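Local coordinates for SIS domain protein (Listeria monocytogenes str. 4b F2365, PDB 3FXA) that probably binds phosphorylated sugars through its SIS domain and may act as a sugar-phosphate isomerase, at residues E31-K36 and I139-S144; K36-I41 and D168-C173. One frame throughout, in Å; residues are numbered along the deposited sequence.

Contact 1 of 2, residues E31-K36 and I139-S144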
ATOM      1  N   GLU A  31       5.993   2.048 -32.321  1.00 16.67           N
ATOM      2  CA  GLU A  31       7.142   1.137 -32.415  1.00 15.60           C
ATOM      3  C   GLU A  31       8.447   1.736 -31.862  1.00 15.98           C
ATOM      4  O   GLU A  31       9.172   1.059 -31.133  1.00 16.59           O
ATOM      5  CB  GLU A  31       7.343   0.638 -33.851  1.00 17.69           C
ATOM      6  CG  GLU A  31       6.232  -0.297 -34.247  1.00 16.14           C
ATOM      7  CD  GLU A  31       6.409  -0.924 -35.622  1.00 23.04           C
ATOM      8  OE1 GLU A  31       7.293  -0.477 -36.379  1.00 21.79           O
ATOM      9  OE2 GLU A  31       5.635  -1.872 -35.926  1.00 23.86           O
ATOM     10  N   GLU A  32       8.717   2.997 -32.207  1.00 16.22           N
ATOM     11  CA  GLU A  32       9.894   3.706 -31.693  1.00 17.28           C
ATOM     12  C   GLU A  32       9.864   3.711 -30.159  1.00 16.36           C
ATOM     13  O   GLU A  32      10.847   3.319 -29.504  1.00 15.99           O
ATOM     14  CB  GLU A  32      10.005   5.126 -32.292  1.00 17.48           C
ATOM     15  CG  GLU A  32      10.559   5.113 -33.728  1.00 26.57           C
ATOM     16  CD  GLU A  32      10.750   6.510 -34.307  1.00 33.82           C
ATOM     17  OE1 GLU A  32       9.808   7.329 -34.226  1.00 36.79           O
ATOM     18  OE2 GLU A  32      11.838   6.778 -34.865  1.00 40.81           O
ATOM     19  N   ALA A  33       8.729   4.091 -29.572  1.00 17.06           N
ATOM     20  CA  ALA A  33       8.614   4.122 -28.088  1.00 16.16           C
ATOM     21  C   ALA A  33       8.782   2.755 -27.435  1.00 15.55           C
ATOM     22  O   ALA A  33       9.414   2.635 -26.407  1.00 17.21           O
ATOM     23  CB  ALA A  33       7.306   4.765 -27.649  1.00 16.85           C
ATOM     24  N   LEU A  34       8.205   1.712 -28.040  1.00 15.24           N
ATOM     25  CA  LEU A  34       8.328   0.334 -27.531  1.00 16.08           C
ATOM     26  C   LEU A  34       9.794  -0.103 -27.438  1.00 15.86           C
ATOM     27  O   LEU A  34      10.272  -0.592 -26.394  1.00 15.90           O
ATOM     28  CB  LEU A  34       7.526  -0.630 -28.427  1.00 13.44           C
ATOM     29  CG  LEU A  34       5.999  -0.490 -28.334  1.00 14.50           C
ATOM     30  CD1 LEU A  34       5.253  -1.075 -29.546  1.00 17.95           C
ATOM     31  CD2 LEU A  34       5.464  -1.148 -27.055  1.00 14.66           C
ATOM     32  N   VAL A  35      10.529   0.120 -28.519  1.00 16.39           N
ATOM     33  CA  VAL A  35      11.942  -0.259 -28.569  1.00 15.82           C
ATOM     34  C   VAL A  35      12.798   0.580 -27.611  1.00 16.70           C
ATOM     35  O   VAL A  35      13.600   0.019 -26.841  1.00 17.38           O
ATOM     36  CB  VAL A  35      12.479  -0.192 -30.010  1.00 13.89           C
ATOM     37  CG1 VAL A  35      14.005  -0.379 -30.018  1.00 17.21           C
ATOM     38  CG2 VAL A  35      11.740  -1.254 -30.870  1.00 18.32           C
ATOM     39  N   LYS A  36      12.579   1.900 -27.630  1.00 16.33           N
ATOM     40  CA  LYS A  36      13.322   2.828 -26.762  1.00 17.42           C
ATOM     41  C   LYS A  36      13.076   2.497 -25.294  1.00 16.97           C
ATOM     42  O   LYS A  36      14.020   2.489 -24.488  1.00 16.75           O
ATOM     43  CB  LYS A  36      12.997   4.301 -27.037  1.00 18.36           C
ATOM     44  CG  LYS A  36      13.634   4.920 -28.272  1.00 25.46           C
ATOM     45  CD  LYS A  36      13.643   6.456 -28.106  1.00 32.59           C
ATOM     46  CE  LYS A  36      14.215   7.193 -29.307  1.00 34.98           C
ATOM     47  NZ  LYS A  36      14.386   8.651 -29.011  1.00 38.80           N
ATOM     48  N   ILE A 139      10.267   9.978 -23.220  1.00 16.69           N
ATOM     49  CA  ILE A 139       9.645   8.965 -24.086  1.00 14.74           C
ATOM     50  C   ILE A 139       8.130   9.096 -23.906  1.00 13.55           C
ATOM     51  O   ILE A 139       7.601   8.767 -22.828  1.00 15.82           O
ATOM     52  CB  ILE A 139      10.078   7.520 -23.761  1.00 15.22           C
ATOM     53  CG1 ILE A 139      11.585   7.337 -23.907  1.00 16.92           C
ATOM     54  CG2 ILE A 139       9.386   6.525 -24.688  1.00 18.06           C
ATOM     55  CD1 ILE A 139      12.093   6.046 -23.287  1.00 20.39           C
ATOM     56  N   PHE A 140       7.441   9.613 -24.922  1.00 15.87           N
ATOM     57  CA  PHE A 140       5.972   9.612 -24.977  1.00 15.66           C
ATOM     58  C   PHE A 140       5.628   8.175 -25.441  1.00 17.10           C
ATOM     59  O   PHE A 140       6.109   7.721 -26.502  1.00 16.65           O
ATOM     60  CB  PHE A 140       5.436  10.678 -25.951  1.00 14.75           C
ATOM     61  CG  PHE A 140       3.996  10.496 -26.363  1.00 15.19           C
ATOM     62  CD1 PHE A 140       2.994  10.211 -25.444  1.00 16.28           C
ATOM     63  CD2 PHE A 140       3.637  10.649 -27.715  1.00 14.74           C
ATOM     64  CE1 PHE A 140       1.659  10.064 -25.848  1.00 19.93           C
ATOM     65  CE2 PHE A 140       2.310  10.523 -28.125  1.00 20.05           C
ATOM     66  CZ  PHE A 140       1.325  10.217 -27.199  1.00 19.37           C
ATOM     67  N   PHE A 141       4.848   7.481 -24.607  1.00 16.48           N
ATOM     68  CA  PHE A 141       4.469   6.084 -24.801  1.00 15.32           C
ATOM     69  C   PHE A 141       2.952   6.068 -25.026  1.00 15.80           C
ATOM     70  O   PHE A 141       2.176   5.924 -24.066  1.00 15.19           O
ATOM     71  CB  PHE A 141       4.910   5.256 -23.593  1.00 15.71           C
ATOM     72  CG  PHE A 141       4.824   3.746 -23.795  1.00 12.76           C
ATOM     73  CD1 PHE A 141       3.584   3.068 -23.793  1.00 16.13           C
ATOM     74  CD2 PHE A 141       5.986   2.983 -23.897  1.00 15.65           C
ATOM     75  CE1 PHE A 141       3.509   1.667 -23.949  1.00 17.81           C
ATOM     76  CE2 PHE A 141       5.932   1.571 -24.056  1.00 17.85           C
ATOM     77  CZ  PHE A 141       4.695   0.906 -24.075  1.00 15.22           C
ATOM     78  N   PRO A 142       2.518   6.227 -26.292  1.00 17.24           N
ATOM     79  CA  PRO A 142       1.081   6.223 -26.575  1.00 17.09           C
ATOM     80  C   PRO A 142       0.413   4.866 -26.360  1.00 16.99           C
ATOM     81  O   PRO A 142       0.980   3.833 -26.691  1.00 16.75           O
ATOM     82  CB  PRO A 142       1.000   6.610 -28.059  1.00 17.35           C
ATOM     83  CG  PRO A 142       2.360   6.293 -28.595  1.00 18.45           C
ATOM     84  CD  PRO A 142       3.303   6.560 -27.502  1.00 17.30           C
ATOM     85  N   VAL A 143      -0.776   4.891 -25.780  1.00 16.72           N
ATOM     86  CA  VAL A 143      -1.619   3.701 -25.576  1.00 16.59           C
ATOM     87  C   VAL A 143      -3.050   4.231 -25.514  1.00 16.12           C
ATOM     88  O   VAL A 143      -3.296   5.252 -24.856  1.00 19.12           O
ATOM     89  CB  VAL A 143      -1.265   2.917 -24.286  1.00 16.41           C
ATOM     90  CG1 VAL A 143      -1.100   3.853 -23.098  1.00 24.08           C
ATOM     91  CG2 VAL A 143      -2.320   1.751 -23.986  1.00 18.13           C
ATOM     92  N   SER A 144      -3.978   3.588 -26.220  1.00 16.98           N
ATOM     93  CA  SER A 144      -5.362   4.038 -26.238  1.00 15.79           C
ATOM     94  C   SER A 144      -6.273   2.885 -26.606  1.00 16.76           C
ATOM     95  O   SER A 144      -5.789   1.843 -27.061  1.00 16.66           O
ATOM     96  CB  SER A 144      -5.549   5.228 -27.208  1.00 15.95           C
ATOM     97  OG  SER A 144      -5.417   4.833 -28.573  1.00 15.15           O
TER
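The helical segment 31-36 crosses strand 139-142 with their short axes 7.9 Å apart and their N-to-C directions at 118°, closest at Ala33 and Phe141, whose CA atoms are 5.6 Å apart. Ala33 sits at the centre. Its CB points at the strand, 3.4 Å from the backbone O of Phe140. The same methyl lies 4.0 Å from CG2 of Ile139, and it reaches the ring atom CD2 of Phe141 and CD of Pro142 at longer range. A small methyl here lets the helix come down onto the strand backbone.

Ile139 and Phe141 flank this point. Ile139 turns CG2 to Ala33, while CD1 at the end of its other branch lies 4.2 Å from CB of Lys36. The aliphatic start of Lys36 borders the tip of the isoleucine, and its long chain then leads away. Phe141 has CG anti to the backbone N (chi1 -168°), which carries the ring across the side of the helix to Leu34. Leu34 leaves its helix facing away from the strand, yet its CD2 comes within 3.7 Å of CZ of Phe141. The two side chains cross at about a right angle. The side chains meet by van der Waals contact, with one polar atom, the carbonyl O of Phe140, against the Ala33 methyl.

Strand 139-142 is the last of the parallel sheet within this chain, bonded through its backbone to strand 121-126. Helix 31-43 lies against it. Phe141 also stacks on Phe167 of helix 157-177, and Leu34 packs on Trp15 of the second subunit.

Contact 2 of 2, residues K36-I41 and D168-C173; sequences KTVEKI and DAVIVC
Val170 has CG1 anti to the backbone N (chi1 168°), and this torsion aims CG1 at helix 31-43. Thr37 (chi1 -58°) sets its methyl CG2 anti to the backbone N and OG1 anti to the carbonyl carbon. Val38 puts CG1 anti to the backbone N and CG2 beside it.

The result is a cluster around one methyl. CG1 of Val170 lies 4.1 Å from CG2 of Thr37. It is equally far, 4.1 Å, from CG2 of Val38. CD1 of Ile41, one turn on from Thr37, approaches the same CG1 at 4.4 Å. Val38 and Val170 slide past each other in opposite directions, whereas Thr37 and Val170 cross at about a right angle. A second, looser touch joins the other branch of Val38 to the next turn of helix 157-177: its CG1 is 4.4 Å from SG of Cys173.

All five side chains are buried, and they meet by van der Waals contact alone. The hydroxyl of Thr37 does not break this apolar character. Its OG1 is hydrogen-bonded to Ala33 O, one turn back in its own helix, which satisfies the hydroxyl, while CG2 faces Val170.

The segment axes are 9.9 Å apart and cross at -50°, with the CA atoms of Val38 and Val170 6.0 Å apart. Phe67 of helix 55-69 touches Ile41, and Leu174 extends the packing on Val38 and Ile41. Ala169 packs on Trp15 of the second subunit, and Cys173 on its Asn10. Helices laid together against a parallel sheet in this way are typical of the alpha/beta sandwich of SIS domains.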
ATOM      1  N   LYS A  36      12.579   1.900 -27.630  1.00 16.33           N
ATOM      2  CA  LYS A  36      13.322   2.828 -26.762  1.00 17.42           C
ATOM      3  C   LYS A  36      13.076   2.497 -25.294  1.00 16.97           C
ATOM      4  O   LYS A  36      14.020   2.489 -24.488  1.00 16.75           O
ATOM      5  CB  LYS A  36      12.997   4.301 -27.037  1.00 18.36           C
ATOM      6  CG  LYS A  36      13.634   4.920 -28.272  1.00 25.46           C
ATOM      7  CD  LYS A  36      13.643   6.456 -28.106  1.00 32.59           C
ATOM      8  CE  LYS A  36      14.215   7.193 -29.307  1.00 34.98           C
ATOM      9  NZ  LYS A  36      14.386   8.651 -29.011  1.00 38.80           N
ATOM     10  N   THR A  37      11.832   2.143 -24.960  1.00 17.06           N
ATOM     11  CA  THR A  37      11.492   1.777 -23.584  1.00 16.00           C
ATOM     12  C   THR A  37      12.220   0.497 -23.154  1.00 15.26           C
ATOM     13  O   THR A  37      12.739   0.438 -22.043  1.00 15.13           O
ATOM     14  CB  THR A  37       9.950   1.687 -23.410  1.00 16.73           C
ATOM     15  OG1 THR A  37       9.381   2.968 -23.759  1.00 17.14           O
ATOM     16  CG2 THR A  37       9.539   1.296 -22.002  1.00 15.15           C
ATOM     17  N   VAL A  38      12.242  -0.532 -24.009  1.00 13.30           N
ATOM     18  CA  VAL A  38      12.983  -1.763 -23.711  1.00 14.12           C
ATOM     19  C   VAL A  38      14.478  -1.488 -23.498  1.00 14.79           C
ATOM     20  O   VAL A  38      15.061  -1.990 -22.548  1.00 15.23           O
ATOM     21  CB  VAL A  38      12.820  -2.830 -24.825  1.00 14.37           C
ATOM     22  CG1 VAL A  38      13.744  -4.035 -24.589  1.00 17.21           C
ATOM     23  CG2 VAL A  38      11.316  -3.225 -24.956  1.00 14.74           C
ATOM     24  N   GLU A  39      15.081  -0.717 -24.405  1.00 15.40           N
ATOM     25  CA  GLU A  39      16.512  -0.378 -24.364  1.00 17.25           C
ATOM     26  C   GLU A  39      16.848   0.418 -23.121  1.00 16.53           C
ATOM     27  O   GLU A  39      17.767   0.057 -22.372  1.00 17.33           O
ATOM     28  CB  GLU A  39      16.916   0.424 -25.613  1.00 17.25           C
ATOM     29  CG  GLU A  39      16.902  -0.385 -26.895  1.00 19.49           C
ATOM     30  CD  GLU A  39      17.179   0.440 -28.168  1.00 20.88           C
ATOM     31  OE1 GLU A  39      17.024   1.681 -28.173  1.00 26.40           O
ATOM     32  OE2 GLU A  39      17.536  -0.170 -29.187  1.00 23.22           O
ATOM     33  N   LYS A  40      16.062   1.465 -22.897  1.00 16.23           N
ATOM     34  CA  LYS A  40      16.263   2.357 -21.743  1.00 16.13           C
ATOM     35  C   LYS A  40      16.157   1.609 -20.410  1.00 14.53           C
ATOM     36  O   LYS A  40      16.979   1.841 -19.519  1.00 17.45           O
ATOM     37  CB  LYS A  40      15.271   3.517 -21.766  1.00 17.47           C
ATOM     38  CG  LYS A  40      15.657   4.711 -20.888  1.00 22.54           C
ATOM     39  CD  LYS A  40      16.743   5.555 -21.553  1.00 26.15           C
ATOM     40  CE  LYS A  40      17.144   6.755 -20.704  1.00 28.86           C
ATOM     41  NZ  LYS A  40      18.346   7.426 -21.271  1.00 30.64           N
ATOM     42  N   ILE A  41      15.155   0.733 -20.266  1.00 14.71           N
ATOM     43  CA  ILE A  41      14.948  -0.038 -19.020  1.00 14.90           C
ATOM     44  C   ILE A  41      16.049  -1.084 -18.832  1.00 15.64           C
ATOM     45  O   ILE A  41      16.546  -1.256 -17.725  1.00 16.43           O
ATOM     46  CB  ILE A  41      13.516  -0.603 -18.881  1.00 12.54           C
ATOM     47  CG1 ILE A  41      12.519   0.556 -18.761  1.00 13.29           C
ATOM     48  CG2 ILE A  41      13.379  -1.588 -17.689  1.00 14.17           C
ATOM     49  CD1 ILE A  41      11.038   0.085 -18.801  1.00 18.78           C
ATOM     50  N   ASP A 168       3.454  -5.527 -20.064  1.00 12.92           N
ATOM     51  CA  ASP A 168       3.685  -6.980 -19.976  1.00 11.89           C
ATOM     52  C   ASP A 168       4.602  -7.386 -21.140  1.00 11.41           C
ATOM     53  O   ASP A 168       5.539  -8.122 -20.940  1.00 13.74           O
ATOM     54  CB  ASP A 168       2.363  -7.793 -20.024  1.00 13.65           C
ATOM     55  CG  ASP A 168       1.588  -7.760 -18.715  1.00 14.62           C
ATOM     56  OD1 ASP A 168       2.173  -7.465 -17.667  1.00 15.71           O
ATOM     57  OD2 ASP A 168       0.368  -8.066 -18.733  1.00 14.18           O
ATOM     58  N   ALA A 169       4.325  -6.844 -22.325  1.00 13.26           N
ATOM     59  CA  ALA A 169       5.117  -7.132 -23.536  1.00 14.27           C
ATOM     60  C   ALA A 169       6.534  -6.590 -23.377  1.00 13.64           C
ATOM     61  O   ALA A 169       7.502  -7.288 -23.666  1.00 13.98           O
ATOM     62  CB  ALA A 169       4.443  -6.579 -24.791  1.00 15.40           C
ATOM     63  N   VAL A 170       6.651  -5.356 -22.900  1.00 14.20           N
ATOM     64  CA  VAL A 170       7.963  -4.769 -22.625  1.00 13.50           C
ATOM     65  C   VAL A 170       8.748  -5.679 -21.679  1.00 11.72           C
ATOM     66  O   VAL A 170       9.917  -6.046 -21.968  1.00 12.93           O
ATOM     67  CB  VAL A 170       7.823  -3.318 -22.068  1.00 14.13           C
ATOM     68  CG1 VAL A 170       9.148  -2.783 -21.482  1.00 13.02           C
ATOM     69  CG2 VAL A 170       7.262  -2.412 -23.133  1.00 13.54           C
ATOM     70  N   ILE A 171       8.095  -6.109 -20.595  1.00 12.67           N
ATOM     71  CA  ILE A 171       8.723  -6.935 -19.575  1.00 13.75           C
ATOM     72  C   ILE A 171       9.145  -8.320 -20.049  1.00 13.48           C
ATOM     73  O   ILE A 171      10.271  -8.760 -19.787  1.00 13.28           O
ATOM     74  CB  ILE A 171       7.829  -6.939 -18.294  1.00 15.09           C
ATOM     75  CG1 ILE A 171       7.900  -5.557 -17.647  1.00 14.27           C
ATOM     76  CG2 ILE A 171       8.231  -8.020 -17.321  1.00 12.86           C
ATOM     77  CD1 ILE A 171       6.864  -5.346 -16.574  1.00 11.78           C
ATOM     78  N   VAL A 172       8.248  -8.999 -20.762  1.00 13.04           N
ATOM     79  CA  VAL A 172       8.534 -10.310 -21.339  1.00 13.92           C
ATOM     80  C   VAL A 172       9.705 -10.166 -22.323  1.00 13.19           C
ATOM     81  O   VAL A 172      10.635 -10.980 -22.285  1.00 13.95           O
ATOM     82  CB  VAL A 172       7.304 -10.918 -22.025  1.00 12.60           C
ATOM     83  CG1 VAL A 172       7.684 -12.164 -22.816  1.00 13.08           C
ATOM     84  CG2 VAL A 172       6.219 -11.276 -20.999  1.00 12.05           C
ATOM     85  N   CYS A 173       9.663  -9.122 -23.161  1.00 13.67           N
ATOM     86  CA  CYS A 173      10.756  -8.830 -24.102  1.00 13.09           C
ATOM     87  C   CYS A 173      12.089  -8.636 -23.373  1.00 12.93           C
ATOM     88  O   CYS A 173      13.115  -9.196 -23.810  1.00 13.64           O
ATOM     89  CB  CYS A 173      10.445  -7.649 -24.992  1.00 13.38           C
ATOM     90  SG  CYS A 173      11.648  -7.524 -26.294  1.00 16.41           S
TER

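Contacts 1 and 2 follow one another along helix 31-43, with centres about 10 Å apart. Their ranges overlap at Lys36, which touches the partner segment in contact 1 alone. Thr37 of contact 2 joins them: its OG1 is 3.4 Å from CD2 of Phe141 and 3.7 Å from CG2 of Ile139. A looser touch runs from CZ of Phe141 to CG2 of Val170, at 4.3 Å. The helix thus packs on strand 139-142 with its first turns and on helix 157-177 further along. That strand and helix are consecutive in the chain, so both contacts tie the same late part of the fold to an early helix. Both also touch the second subunit, where Trp15 packs on Leu34 and Ala169.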